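Local coordinates for protein 2-oxo-1,2-dihydroquinoline 8-monooxygenase, oxygenase component (Pseudomonas putida, PDB 1Z03) that probably hydroxylates 2-oxo-1,2-dihydroquinoline at its 8-position, combining a Rieske [2Fe-2S] cluster with a separate mononuclear iron, at residues A[212-217]-A[396-401]; A[290-295]-A[305-310]; A[311-316]-A[331-336]. One frame throughout, in Å; residues are numbered along the deposited sequence.

Contact 1 of 3, residues A[212-217]-A[396-401]. With OCH (quinolin-2(1H)-one), chain I.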
loop_
_atom_site.group_PDB
_atom_site.type_symbol
_atom_site.label_atom_id
_atom_site.label_comp_id
_atom_site.label_asym_id
_atom_site.label_seq_id
_atom_site.Cartn_x
_atom_site.Cartn_y
_atom_site.Cartn_z
ATOM N N ALA A 212 1.906 3.615 -21.595
ATOM C CA ALA A 212 1.649 5.039 -21.753
ATOM C C ALA A 212 2.153 5.494 -23.111
ATOM O O ALA A 212 1.485 6.244 -23.817
ATOM C CB ALA A 212 2.351 5.827 -20.652
ATOM N N CYS A 213 3.341 5.021 -23.464
ATOM C CA CYS A 213 3.996 5.355 -24.720
ATOM C C CYS A 213 3.256 4.939 -26.003
ATOM O O CYS A 213 3.174 5.712 -26.955
ATOM C CB CYS A 213 5.394 4.741 -24.700
ATOM S SG CYS A 213 6.331 4.893 -26.220
ATOM N N GLU A 214 2.724 3.721 -26.031
ATOM C CA GLU A 214 2.036 3.214 -27.221
ATOM C C GLU A 214 0.770 3.965 -27.636
ATOM O O GLU A 214 0.348 3.890 -28.789
ATOM C CB GLU A 214 1.728 1.722 -27.040
ATOM C CG GLU A 214 2.992 0.891 -26.859
ATOM C CD GLU A 214 2.723 -0.594 -26.717
ATOM O OE1 GLU A 214 3.691 -1.348 -26.482
ATOM O OE2 GLU A 214 1.555 -1.008 -26.847
ATOM N N ASN A 215 0.176 4.696 -26.703
ATOM C CA ASN A 215 -1.040 5.455 -26.974
ATOM C C ASN A 215 -0.884 6.555 -28.032
ATOM O O ASN A 215 -1.669 6.631 -28.974
ATOM C CB ASN A 215 -1.557 6.044 -25.646
ATOM C CG ASN A 215 -2.647 7.090 -25.837
ATOM O OD1 ASN A 215 -2.367 8.236 -26.188
ATOM N ND2 ASN A 215 -3.894 6.698 -25.606
ATOM N N GLY A 216 0.149 7.377 -27.889
ATOM C CA GLY A 216 0.377 8.496 -28.787
ATOM C C GLY A 216 0.408 8.320 -30.293
ATOM O O GLY A 216 -0.051 9.204 -31.022
ATOM N N PHE A 217 0.950 7.210 -30.780
ATOM C CA PHE A 217 1.025 6.995 -32.221
ATOM C C PHE A 217 0.067 5.908 -32.716
ATOM O O PHE A 217 0.268 5.317 -33.780
ATOM C CB PHE A 217 2.480 6.682 -32.624
ATOM C CG PHE A 217 3.094 5.532 -31.869
ATOM C CD1 PHE A 217 2.977 4.228 -32.341
ATOM C CD2 PHE A 217 3.761 5.750 -30.661
ATOM C CE1 PHE A 217 3.512 3.153 -31.621
ATOM C CE2 PHE A 217 4.299 4.681 -29.931
ATOM C CZ PHE A 217 4.172 3.383 -30.413
ATOM N N THR A 396 4.933 -2.729 -34.580
ATOM C CA THR A 396 6.158 -2.364 -35.284
ATOM C C THR A 396 7.141 -1.687 -34.332
ATOM O O THR A 396 8.359 -1.900 -34.406
ATOM C CB THR A 396 5.837 -1.433 -36.468
ATOM O OG1 THR A 396 4.926 -2.100 -37.348
ATOM C CG2 THR A 396 7.095 -1.080 -37.237
ATOM N N TRP A 397 6.602 -0.870 -33.437
ATOM C CA TRP A 397 7.412 -0.171 -32.447
ATOM C C TRP A 397 8.066 -1.187 -31.506
ATOM O O TRP A 397 9.267 -1.126 -31.267
ATOM C CB TRP A 397 6.533 0.822 -31.665
ATOM C CG TRP A 397 7.001 1.123 -30.262
ATOM C CD1 TRP A 397 6.378 0.760 -29.096
ATOM C CD2 TRP A 397 8.197 1.818 -29.875
ATOM N NE1 TRP A 397 7.113 1.181 -28.012
ATOM C CE2 TRP A 397 8.233 1.831 -28.460
ATOM C CE3 TRP A 397 9.244 2.422 -30.585
ATOM C CZ2 TRP A 397 9.278 2.430 -27.741
ATOM C CZ3 TRP A 397 10.290 3.019 -29.866
ATOM C CH2 TRP A 397 10.294 3.015 -28.460
ATOM N N ARG A 398 7.278 -2.128 -30.992
ATOM C CA ARG A 398 7.797 -3.136 -30.074
ATOM C C ARG A 398 8.943 -3.939 -30.675
ATOM O O ARG A 398 9.904 -4.271 -29.971
ATOM C CB ARG A 398 6.694 -4.099 -29.650
ATOM C CG ARG A 398 5.555 -3.460 -28.878
ATOM C CD ARG A 398 4.569 -4.525 -28.423
ATOM N NE ARG A 398 3.404 -3.945 -27.772
ATOM C CZ ARG A 398 2.339 -4.642 -27.386
ATOM N NH1 ARG A 398 1.318 -4.025 -26.802
ATOM N NH2 ARG A 398 2.294 -5.956 -27.590
ATOM N N LYS A 399 8.832 -4.272 -31.963
ATOM C CA LYS A 399 9.874 -5.042 -32.640
ATOM C C LYS A 399 11.156 -4.243 -32.793
ATOM O O LYS A 399 12.235 -4.735 -32.478
ATOM C CB LYS A 399 9.406 -5.501 -34.023
ATOM C CG LYS A 399 8.303 -6.548 -34.009
ATOM C CD LYS A 399 8.006 -6.994 -35.434
ATOM C CE LYS A 399 6.776 -7.882 -35.515
ATOM N NZ LYS A 399 6.470 -8.248 -36.933
ATOM N N LEU A 400 11.049 -3.007 -33.269
ATOM C CA LEU A 400 12.247 -2.199 -33.450
ATOM C C LEU A 400 12.892 -1.860 -32.110
ATOM O O LEU A 400 14.109 -1.803 -32.008
ATOM C CB LEU A 400 11.920 -0.927 -34.235
ATOM C CG LEU A 400 11.303 0.296 -33.569
ATOM C CD1 LEU A 400 12.381 1.111 -32.885
ATOM C CD2 LEU A 400 10.620 1.134 -34.637
ATOM N N ALA A 401 12.074 -1.650 -31.082
ATOM C CA ALA A 401 12.599 -1.338 -29.757
ATOM C C ALA A 401 13.367 -2.546 -29.227
ATOM O O ALA A 401 14.432 -2.400 -28.625
ATOM C CB ALA A 401 11.457 -0.978 -28.807
HETATM O O1 OCH I . -2.282 10.095 -33.346
HETATM N N2 OCH I . -1.283 11.438 -31.731
HETATM C C3 OCH I . -1.135 12.673 -31.050
HETATM C C4 OCH I . -0.182 12.823 -29.976
HETATM C C5 OCH I . -0.090 14.062 -29.343
HETATM C C6 OCH I . -0.921 15.155 -29.744
HETATM C C7 OCH I . -1.840 15.014 -30.782
HETATM C C8 OCH I . -1.980 13.794 -31.454
HETATM C C9 OCH I . -2.959 13.612 -32.568
HETATM C C10 OCH I . -3.084 12.436 -33.200
HETATM C C1 OCH I . -2.222 11.206 -32.818
#

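Contact 2 of 3, residues A[290-295]-A[305-310]. With OCH (quinolin-2(1H)-one), chain I.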
loop_
_atom_site.group_PDB
_atom_site.type_symbol
_atom_site.label_atom_id
_atom_site.label_comp_id
_atom_site.label_asym_id
_atom_site.label_seq_id
_atom_site.Cartn_x
_atom_site.Cartn_y
_atom_site.Cartn_z
ATOM N N ARG A 290 -7.011 19.385 -40.697
ATOM C CA ARG A 290 -6.002 19.259 -39.649
ATOM C C ARG A 290 -4.986 18.197 -40.085
ATOM O O ARG A 290 -5.221 16.999 -39.929
ATOM C CB ARG A 290 -6.668 18.839 -38.337
ATOM C CG ARG A 290 -5.768 18.877 -37.111
ATOM C CD ARG A 290 -5.509 20.296 -36.644
ATOM N NE ARG A 290 -4.517 21.004 -37.443
ATOM C CZ ARG A 290 -3.222 20.700 -37.472
ATOM N NH1 ARG A 290 -2.385 21.404 -38.225
ATOM N NH2 ARG A 290 -2.763 19.685 -36.755
ATOM N N HIS A 291 -3.865 18.650 -40.641
ATOM C CA HIS A 291 -2.812 17.754 -41.117
ATOM C C HIS A 291 -1.700 17.608 -40.092
ATOM O O HIS A 291 -1.204 18.595 -39.556
ATOM C CB HIS A 291 -2.212 18.287 -42.418
ATOM C CG HIS A 291 -3.234 18.608 -43.459
ATOM N ND1 HIS A 291 -3.960 17.636 -44.113
ATOM C CD2 HIS A 291 -3.689 19.795 -43.924
ATOM C CE1 HIS A 291 -4.819 18.209 -44.935
ATOM N NE2 HIS A 291 -4.676 19.519 -44.839
ATOM N N TYR A 292 -1.296 16.368 -39.841
ATOM C CA TYR A 292 -0.241 16.090 -38.875
ATOM C C TYR A 292 0.331 14.706 -39.163
ATOM O O TYR A 292 -0.237 13.938 -39.939
ATOM C CB TYR A 292 -0.822 16.132 -37.461
ATOM C CG TYR A 292 -1.869 15.067 -37.233
ATOM C CD1 TYR A 292 -1.506 13.771 -36.855
ATOM C CD2 TYR A 292 -3.220 15.332 -37.455
ATOM C CE1 TYR A 292 -2.457 12.772 -36.706
ATOM C CE2 TYR A 292 -4.181 14.332 -37.308
ATOM C CZ TYR A 292 -3.788 13.057 -36.933
ATOM O OH TYR A 292 -4.730 12.068 -36.801
ATOM N N ARG A 293 1.450 14.387 -38.525
ATOM C CA ARG A 293 2.088 13.095 -38.722
ATOM C C ARG A 293 2.841 12.650 -37.475
ATOM O O ARG A 293 3.581 13.425 -36.870
ATOM C CB ARG A 293 3.049 13.155 -39.906
ATOM C CG ARG A 293 3.703 11.827 -40.219
ATOM C CD ARG A 293 4.395 11.871 -41.561
ATOM N NE ARG A 293 5.487 12.836 -41.605
ATOM C CZ ARG A 293 6.177 13.122 -42.709
ATOM N NH1 ARG A 293 7.164 14.004 -42.669
ATOM N NH2 ARG A 293 5.865 12.532 -43.857
ATOM N N THR A 294 2.659 11.392 -37.100
ATOM C CA THR A 294 3.323 10.860 -35.920
ATOM C C THR A 294 4.441 9.866 -36.227
ATOM O O THR A 294 4.378 9.096 -37.191
ATOM C CB THR A 294 2.311 10.178 -34.971
ATOM O OG1 THR A 294 1.572 9.189 -35.695
ATOM C CG2 THR A 294 1.340 11.194 -34.400
ATOM N N SER A 295 5.464 9.898 -35.381
ATOM C CA SER A 295 6.616 9.017 -35.494
ATOM C C SER A 295 7.109 8.775 -34.072
ATOM O O SER A 295 6.830 9.574 -33.176
ATOM C CB SER A 295 7.724 9.687 -36.313
ATOM O OG SER A 295 8.198 10.866 -35.680
ATOM N N GLU A 305 4.242 16.066 -35.947
ATOM C CA GLU A 305 4.506 17.173 -36.864
ATOM C C GLU A 305 3.257 17.980 -37.148
ATOM O O GLU A 305 2.162 17.428 -37.228
ATOM C CB GLU A 305 5.037 16.651 -38.199
ATOM C CG GLU A 305 6.387 15.987 -38.149
ATOM C CD GLU A 305 6.633 15.179 -39.399
ATOM O OE1 GLU A 305 6.613 13.926 -39.325
ATOM O OE2 GLU A 305 6.825 15.809 -40.462
ATOM N N ASN A 306 3.441 19.287 -37.307
ATOM C CA ASN A 306 2.358 20.211 -37.618
ATOM C C ASN A 306 1.233 20.170 -36.586
ATOM O O ASN A 306 0.053 20.154 -36.942
ATOM C CB ASN A 306 1.801 19.900 -39.017
ATOM C CG ASN A 306 1.232 21.138 -39.717
ATOM O OD1 ASN A 306 1.928 22.141 -39.882
ATOM N ND2 ASN A 306 -0.031 21.064 -40.136
ATOM N N TRP A 307 1.595 20.157 -35.308
ATOM C CA TRP A 307 0.596 20.121 -34.242
ATOM C C TRP A 307 0.963 21.082 -33.109
ATOM O O TRP A 307 2.102 21.096 -32.641
ATOM C CB TRP A 307 0.460 18.697 -33.698
ATOM C CG TRP A 307 -0.671 18.529 -32.735
ATOM C CD1 TRP A 307 -0.676 18.849 -31.401
ATOM C CD2 TRP A 307 -1.994 18.072 -33.044
ATOM N NE1 TRP A 307 -1.925 18.626 -30.868
ATOM C CE2 TRP A 307 -2.753 18.149 -31.854
ATOM C CE3 TRP A 307 -2.614 17.606 -34.214
ATOM C CZ2 TRP A 307 -4.102 17.776 -31.799
ATOM C CZ3 TRP A 307 -3.958 17.233 -34.160
ATOM C CH2 TRP A 307 -4.686 17.323 -32.958
ATOM N N PRO A 308 -0.008 21.888 -32.646
ATOM C CA PRO A 308 -1.397 21.927 -33.123
ATOM C C PRO A 308 -1.627 22.829 -34.339
ATOM O O PRO A 308 -2.732 22.885 -34.871
ATOM C CB PRO A 308 -2.157 22.413 -31.896
ATOM C CG PRO A 308 -1.196 23.426 -31.337
ATOM C CD PRO A 308 0.157 22.737 -31.449
ATOM N N GLU A 309 -0.579 23.527 -34.767
ATOM C CA GLU A 309 -0.652 24.438 -35.904
ATOM C C GLU A 309 0.649 24.405 -36.698
ATOM O O GLU A 309 1.630 23.794 -36.273
ATOM C CB GLU A 309 -0.894 25.866 -35.416
ATOM C CG GLU A 309 -2.276 26.113 -34.873
ATOM C CD GLU A 309 -2.382 27.465 -34.218
ATOM O OE1 GLU A 309 -3.517 27.971 -34.074
ATOM O OE2 GLU A 309 -1.326 28.015 -33.841
ATOM N N GLU A 310 0.662 25.077 -37.845
ATOM C CA GLU A 310 1.860 25.112 -38.676
ATOM C C GLU A 310 3.043 25.722 -37.940
ATOM O O GLU A 310 2.883 26.670 -37.171
ATOM C CB GLU A 310 1.603 25.900 -39.960
ATOM C CG GLU A 310 0.632 25.217 -40.907
ATOM C CD GLU A 310 0.672 25.795 -42.315
ATOM O OE1 GLU A 310 -0.055 25.264 -43.185
ATOM O OE2 GLU A 310 1.425 26.771 -42.554
HETATM O O1 OCH I . -2.282 10.095 -33.346
HETATM N N2 OCH I . -1.283 11.438 -31.731
HETATM C C3 OCH I . -1.135 12.673 -31.050
HETATM C C4 OCH I . -0.182 12.823 -29.976
HETATM C C5 OCH I . -0.090 14.062 -29.343
HETATM C C6 OCH I . -0.921 15.155 -29.744
HETATM C C7 OCH I . -1.840 15.014 -30.782
HETATM C C8 OCH I . -1.980 13.794 -31.454
HETATM C C9 OCH I . -2.959 13.612 -32.568
HETATM C C10 OCH I . -3.084 12.436 -33.200
HETATM C C1 OCH I . -2.222 11.206 -32.818
HETATM O O HOH W 1 6.297 12.691 -36.861
#

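Contact 3 of 3, residues A[311-316]-A[331-336]. With OCH (quinolin-2(1H)-one), chain I.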
loop_
_atom_site.group_PDB
_atom_site.type_symbol
_atom_site.label_atom_id
_atom_site.label_comp_id
_atom_site.label_asym_id
_atom_site.label_seq_id
_atom_site.Cartn_x
_atom_site.Cartn_y
_atom_site.Cartn_z
ATOM N N HIS A 311 4.227 25.164 -38.185
ATOM C CA HIS A 311 5.461 25.633 -37.566
ATOM C C HIS A 311 5.601 25.221 -36.101
ATOM O O HIS A 311 6.622 25.483 -35.475
ATOM C CB HIS A 311 5.567 27.153 -37.701
ATOM C CG HIS A 311 5.577 27.624 -39.123
ATOM N ND1 HIS A 311 4.636 28.498 -39.629
ATOM C CD2 HIS A 311 6.399 27.319 -40.155
ATOM C CE1 HIS A 311 4.880 28.709 -40.911
ATOM N NE2 HIS A 311 5.943 28.005 -41.255
ATOM N N VAL A 312 4.576 24.579 -35.556
ATOM C CA VAL A 312 4.629 24.127 -34.172
ATOM C C VAL A 312 4.629 22.600 -34.180
ATOM O O VAL A 312 3.960 21.977 -35.011
ATOM C CB VAL A 312 3.411 24.630 -33.362
ATOM C CG1 VAL A 312 3.610 24.320 -31.873
ATOM C CG2 VAL A 312 3.218 26.129 -33.581
ATOM N N VAL A 313 5.393 21.993 -33.274
ATOM C CA VAL A 313 5.465 20.537 -33.199
ATOM C C VAL A 313 5.317 20.084 -31.744
ATOM O O VAL A 313 5.718 20.800 -30.824
ATOM C CB VAL A 313 6.818 20.013 -33.779
ATOM C CG1 VAL A 313 7.987 20.567 -32.986
ATOM C CG2 VAL A 313 6.846 18.496 -33.768
ATOM N N GLN A 314 4.719 18.911 -31.536
ATOM C CA GLN A 314 4.552 18.385 -30.183
ATOM C C GLN A 314 5.420 17.156 -29.961
ATOM O O GLN A 314 5.440 16.245 -30.780
ATOM C CB GLN A 314 3.086 18.019 -29.891
ATOM C CG GLN A 314 2.853 17.571 -28.430
ATOM C CD GLN A 314 1.388 17.571 -28.013
ATOM O OE1 GLN A 314 0.607 18.429 -28.431
ATOM N NE2 GLN A 314 1.014 16.616 -27.159
ATOM N N TYR A 315 6.146 17.146 -28.851
ATOM C CA TYR A 315 6.995 16.016 -28.495
ATOM C C TYR A 315 6.533 15.478 -27.147
ATOM O O TYR A 315 6.159 16.246 -26.261
ATOM C CB TYR A 315 8.466 16.440 -28.374
ATOM C CG TYR A 315 9.128 16.842 -29.673
ATOM C CD1 TYR A 315 9.548 18.155 -29.886
ATOM C CD2 TYR A 315 9.329 15.910 -30.696
ATOM C CE1 TYR A 315 10.153 18.532 -31.087
ATOM C CE2 TYR A 315 9.933 16.279 -31.903
ATOM C CZ TYR A 315 10.341 17.589 -32.090
ATOM O OH TYR A 315 10.925 17.956 -33.284
ATOM N N GLU A 316 6.554 14.161 -26.994
ATOM C CA GLU A 316 6.173 13.551 -25.730
ATOM C C GLU A 316 7.175 12.472 -25.355
ATOM O O GLU A 316 7.738 11.809 -26.226
ATOM C CB GLU A 316 4.773 12.932 -25.809
ATOM C CG GLU A 316 3.663 13.913 -26.185
ATOM C CD GLU A 316 2.278 13.347 -25.942
ATOM O OE1 GLU A 316 2.134 12.110 -25.880
ATOM O OE2 GLU A 316 1.324 14.136 -25.829
ATOM N N ILE A 331 5.583 18.694 -24.587
ATOM C CA ILE A 331 6.073 20.012 -24.979
ATOM C C ILE A 331 5.723 20.412 -26.414
ATOM O O ILE A 331 5.496 19.563 -27.276
ATOM C CB ILE A 331 7.621 20.128 -24.834
ATOM C CG1 ILE A 331 8.313 19.261 -25.885
ATOM C CG2 ILE A 331 8.057 19.700 -23.448
ATOM C CD1 ILE A 331 9.814 19.516 -26.002
ATOM N N LEU A 332 5.679 21.721 -26.650
ATOM C CA LEU A 332 5.405 22.272 -27.970
ATOM C C LEU A 332 6.637 23.085 -28.312
ATOM O O LEU A 332 7.159 23.811 -27.471
ATOM C CB LEU A 332 4.164 23.169 -27.941
ATOM C CG LEU A 332 2.853 22.443 -27.626
ATOM C CD1 LEU A 332 1.684 23.427 -27.631
ATOM C CD2 LEU A 332 2.634 21.347 -28.669
ATOM N N VAL A 333 7.121 22.946 -29.538
ATOM C CA VAL A 333 8.315 23.663 -29.954
ATOM C C VAL A 333 8.026 24.513 -31.179
ATOM O O VAL A 333 7.217 24.142 -32.031
ATOM C CB VAL A 333 9.460 22.686 -30.304
ATOM C CG1 VAL A 333 10.732 23.458 -30.600
ATOM C CG2 VAL A 333 9.677 21.699 -29.165
ATOM N N ARG A 334 8.683 25.668 -31.236
ATOM C CA ARG A 334 8.566 26.594 -32.355
ATOM C C ARG A 334 9.832 27.426 -32.379
ATOM O O ARG A 334 10.331 27.832 -31.329
ATOM C CB ARG A 334 7.359 27.523 -32.198
ATOM C CG ARG A 334 7.262 28.548 -33.326
ATOM C CD ARG A 334 5.964 29.343 -33.322
ATOM N NE ARG A 334 5.843 30.106 -34.562
ATOM C CZ ARG A 334 4.739 30.166 -35.304
ATOM N NH1 ARG A 334 4.727 30.876 -36.421
ATOM N NH2 ARG A 334 3.639 29.524 -34.932
ATOM N N VAL A 335 10.377 27.658 -33.566
ATOM C CA VAL A 335 11.577 28.470 -33.668
ATOM C C VAL A 335 11.142 29.933 -33.613
ATOM O O VAL A 335 10.301 30.374 -34.398
ATOM C CB VAL A 335 12.338 28.192 -34.981
ATOM C CG1 VAL A 335 13.475 29.191 -35.155
ATOM C CG2 VAL A 335 12.889 26.780 -34.958
ATOM N N CYS A 336 11.700 30.662 -32.650
ATOM C CA CYS A 336 11.391 32.072 -32.449
ATOM C C CYS A 336 12.701 32.860 -32.461
ATOM O O CYS A 336 13.388 32.961 -31.449
ATOM C CB CYS A 336 10.664 32.250 -31.117
ATOM S SG CYS A 336 9.165 31.241 -30.980
HETATM O O1 OCH I . -2.282 10.095 -33.346
HETATM N N2 OCH I . -1.283 11.438 -31.731
HETATM C C3 OCH I . -1.135 12.673 -31.050
HETATM C C4 OCH I . -0.182 12.823 -29.976
HETATM C C5 OCH I . -0.090 14.062 -29.343
HETATM C C6 OCH I . -0.921 15.155 -29.744
HETATM C C7 OCH I . -1.840 15.014 -30.782
HETATM C C8 OCH I . -1.980 13.794 -31.454
HETATM C C9 OCH I . -2.959 13.612 -32.568
HETATM C C10 OCH I . -3.084 12.436 -33.200
HETATM C C1 OCH I . -2.222 11.206 -32.818
HETATM O O HOH W 2 8.871 26.487 -36.084
#

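Contact 1 of 3, residues A[212-217]-A[396-401]
Trp-397 packs helix 392-404 against Cys-213, Glu-214 and Phe-217 of the segment on helix 209-213, beside the mononuclear iron site of the Bet v 1-like catalytic domain. The indole reaches across because CG stands anti to the backbone N (chi1 152°). Phe-217 turns its edge to the indole face in an offset edge-to-face pair, with planes 70° apart and Phe-217 CZ 3.6 Å from Trp-397 CG. On the same side of the indole, the sulfur of Cys-213 makes an oblique sulfur-aromatic contact, SG to Trp-397 CZ2 4.1 Å. A broad indole suits this buried place, since one flat face can receive both a ring and a sulfur; its NE1 still finds a partner in the hydroxyl of Tyr-33. The next residue, Arg-398, carries its guanidinium forward on a chain extended from CG to NE. Arg-398 grips the carboxylate of Glu-214 side-on, NE to OE1 at 2.9 Å and NH1 to OE2 at 3.0 Å, the second bond using the syn lone pair. Glu-385 pairs with Arg-398 NH2, while Arg-87 of the second subunit, a residue of the cluster site there, also pairs with Glu-214. One turn on, Ala-401 lays its small CB over the opposite indole face. Beyond Glu-214, a nearly straight hydrogen bond reaches the bound quinolinone (OCH), with Gly-216 O accepting from OCH N2 at 2.6 Å.

Contact 2 of 3, residues A[290-295]-A[305-310]
Arg-290 folds its chain back, bent at chi2 (74°) and chi3 (-78°), so that NH1 and NH2 both point end-on at the backbone O of Asn-306. The contact lies at the open end of the beta hairpin 293-297/301-305, part of the antiparallel sheet of the catalytic domain, where Arg-293 and Glu-305 form an antiparallel hydrogen-bonded pair. The packed part begins with the guanidinium of Arg-290, whose NH2 lies 2.9 Å from Asn-306 O; the O of Pro-308 lies 3.4 Å above the centre of that group, and the indole of Trp-307 meets its edge. An alanine in place of Arg-290 would probably leave the carbonyl O of Asn-306 without its two donors and open a gap beside the indole. Asn-306 in turn sends ND2 to the O of His-291 at 2.8 Å, the acceptor lying in the amide plane. Trp-307 presents an edge to the face of Tyr-292, planes 88° apart. Its own two faces are taken by CB of Pro-308, the proline following a cis peptide bond, and by the quinolinone, whose C7 lies 3.4 Å from Trp-307 CE2; a large flat side chain suits a pocket for a flat ligand. Towards solvent the contact thins: His-291 is partly exposed and lightly covered, and Glu-309 turns its carboxylate to Arg-348 and Tyr-353. On the paired strands, by contrast, buried charge is matched by charge, with Arg-293 also held by the carbonyls of Phe-180 and Pro-181. Arg-293 NE meets Glu-305 OE1 at 2.8 Å, and its NH1 meets OE2 of the same carboxylate at 2.9 Å.

Contact 3 of 3, residues A[311-316]-A[331-336]
Val-313 and Val-333 are partners in an antiparallel hydrogen-bonded pair, their side chains side by side, with Val-313 CG1 3.7 Å from Val-333 CB. Val-333 N gives a 2.9 Å bond to Val-313 O, and Val-313 N answers to Val-333 O. Tyr-315 and Ile-331 repeat the pattern with two bonds of 3.0 Å, Tyr-315 N to Ile-331 O and Ile-331 N to Tyr-315 O. The tyrosine ring lies among the branched aliphatics on this face: Val-333 CG2 comes in at its edge, 3.6 Å from Tyr-315 CD1, and Val-313 CG2 sits over its face towards the rim. Beta-branched residues suit extended strands and give this face a dense apolar surface. On the other face, Gln-314 pairs with Leu-332 without direct backbone bonds, and Leu-332 CD2 lies 3.6 Å from both Gln-314 CB and OE1.

These residues belong to the beta hairpin 313-320/325-335, within the antiparallel sheet that forms the core of the helix-grip catalytic domain. Further out, at the hairpin's open end, Arg-334 lays its guanidinium against His-311, with His-311 CB over the middle of that group, 3.9 Å from Arg-334 CZ, while a water links His-311 O to Val-335 N. Strand 196-206 flanks 325-335, and helix 339-361 covers Leu-332 and Val-312 through Tyr-353. The phenol OH of Tyr-315 is bonded to the carbonyl O of Pro-189. With CG anti to the backbone N (chi1 -175°) and the chain extended, Gln-314 carries its amide to the ligand. Asn-362 OD1 takes a hydrogen bond from Gln-314 NE2, a weak one goes to Glu-316 OE2, and Gln-314 NE2 comes to 3.5 Å from C5 of the quinolinone.

Overall arrangement
All three contacts lie in the catalytic domain and reach the same quinolinone. Contact 1 brings 212-217 to 396-401 and so closes a long loop of chain in which contacts 2 and 3 follow one another. Those two share one antiparallel sheet, with strands 293-297, 301-305, 313-320 and 325-335 side by side, and their centres are about 10 Å apart. Trp-307 of contact 2 packs on Gln-314 of contact 3. Contact 1 is centred about 18 Å from contact 2, yet the two touch where Phe-217 packs on Thr-294; its centre is about 21 Å from that of contact 3. Sheet and helical segments thus enclose the ligand beside the mononuclear iron.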